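Side-chain contact in N-carbamoylsarcosine amidase related protein (Thermoplasma acidophilum, PDB 3EEF), which binds zinc and probably acts as a hydrolase of the isochorismatase-like cysteine hydrolase family, with N-carbamoylsarcosine amidase activity: residues Glu74-Asp77 with Glu78-Pro81. Numbering follows the deposited sequence.
Sequences EVID and EIRP
I76 and I79 meet through their backbones at a tight local turn. I79 N donates to I76 O at 3.2 Å, and R80 N donates to D77 O at 3.1 Å. These are i to i+3 bonds of the 3-10 kind. D77 and E78 have helical backbone angles, while V75 and I76 before them are extended. The chain extends again at R80 and P81, so the single turn folds it back on itself.

On the inner side, CG1 of I76 meets CG1 of I79 at 3.6 Å. I79 continues onto R32 and I35 of helix 22-40. V75 CG1 meets P81 CD at 3.9 Å, and both residues touch Y47 of strand 45-50. E78 lies beside I76 and touches V28 of helix 22-40. E78 OE1 lies 3.6 Å from I76 CB and is hydrogen-bonded to H16 NE2.

The outer side, formed by D77 and R80, is polar. D77 OD1 forms a salt bridge with R80 NH1 at 3.0 Å. The R80 chain bends at chi3 (-37°), which helps bring its guanidinium round to D77. Carboxylate and guanidinium planes are 35° apart, and OD2 lies farther from NH1. D77 O lies over the guanidinium face of R80, 4.0 Å above the plane, over its centre.

The apolar side of the loop thus packs against helix 22-40 and strand 45-50, ahead of strand 86-90. The exposed D77-R80 ion pair closes the same turn as the backbone bonds, and solvent probably weakens it.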
# COMPACT_ATOMS: atom_id res chain seq x y z
N GLU A 74 7.63 1.10 -24.91
CA GLU A 74 6.60 0.33 -25.57
C GLU A 74 7.02 -1.15 -25.62
O GLU A 74 8.20 -1.49 -25.76
CB GLU A 74 6.30 0.88 -26.98
N VAL A 75 6.01 -2.02 -25.51
CA VAL A 75 6.20 -3.47 -25.57
C VAL A 75 6.72 -3.84 -26.95
O VAL A 75 6.23 -3.31 -27.95
CB VAL A 75 4.86 -4.24 -25.30
CG1 VAL A 75 4.96 -5.73 -25.69
CG2 VAL A 75 4.40 -4.08 -23.83
N ILE A 76 7.67 -4.76 -27.02
CA ILE A 76 8.24 -5.15 -28.30
C ILE A 76 7.16 -5.79 -29.18
O ILE A 76 6.26 -6.47 -28.66
CB ILE A 76 9.47 -6.08 -28.15
CG1 ILE A 76 9.08 -7.46 -27.59
CG2 ILE A 76 10.53 -5.40 -27.30
CD1 ILE A 76 10.28 -8.41 -27.42
N ASP A 77 7.24 -5.55 -30.49
CA ASP A 77 6.21 -6.00 -31.46
C ASP A 77 6.09 -7.49 -31.52
O ASP A 77 5.01 -8.02 -31.70
CB ASP A 77 6.50 -5.45 -32.87
CG ASP A 77 6.29 -3.96 -32.96
OD1 ASP A 77 5.38 -3.44 -32.26
OD2 ASP A 77 7.01 -3.30 -33.72
N GLU A 78 7.21 -8.18 -31.33
CA GLU A 78 7.24 -9.64 -31.32
C GLU A 78 6.14 -10.26 -30.43
O GLU A 78 5.55 -11.27 -30.80
CB GLU A 78 8.61 -10.15 -30.86
CG GLU A 78 9.75 -9.93 -31.88
CD GLU A 78 10.37 -8.56 -31.79
OE1 GLU A 78 9.68 -7.59 -31.43
OE2 GLU A 78 11.57 -8.44 -32.10
N ILE A 79 5.87 -9.63 -29.28
CA ILE A 79 4.85 -10.11 -28.32
C ILE A 79 3.83 -8.99 -28.03
O ILE A 79 3.42 -8.79 -26.91
CB ILE A 79 5.49 -10.65 -27.02
CG1 ILE A 79 6.40 -9.60 -26.36
CG2 ILE A 79 6.28 -11.92 -27.31
CD1 ILE A 79 6.91 -10.02 -25.01
N ARG A 80 3.48 -8.26 -29.07
CA ARG A 80 2.48 -7.24 -29.00
C ARG A 80 1.30 -7.73 -28.19
O ARG A 80 0.87 -8.88 -28.33
CB ARG A 80 2.02 -6.89 -30.42
CG ARG A 80 1.58 -5.47 -30.61
CD ARG A 80 0.84 -5.26 -31.95
NE ARG A 80 1.37 -6.07 -33.05
CZ ARG A 80 2.39 -5.73 -33.86
NH1 ARG A 80 3.04 -4.58 -33.70
NH2 ARG A 80 2.76 -6.57 -34.83
N PRO A 81 0.78 -6.87 -27.32
CA PRO A 81 -0.35 -7.34 -26.55
C PRO A 81 -1.61 -7.40 -27.41
O PRO A 81 -1.76 -6.59 -28.32
CB PRO A 81 -0.49 -6.28 -25.45
CG PRO A 81 0.78 -5.49 -25.50
CD PRO A 81 1.22 -5.54 -26.90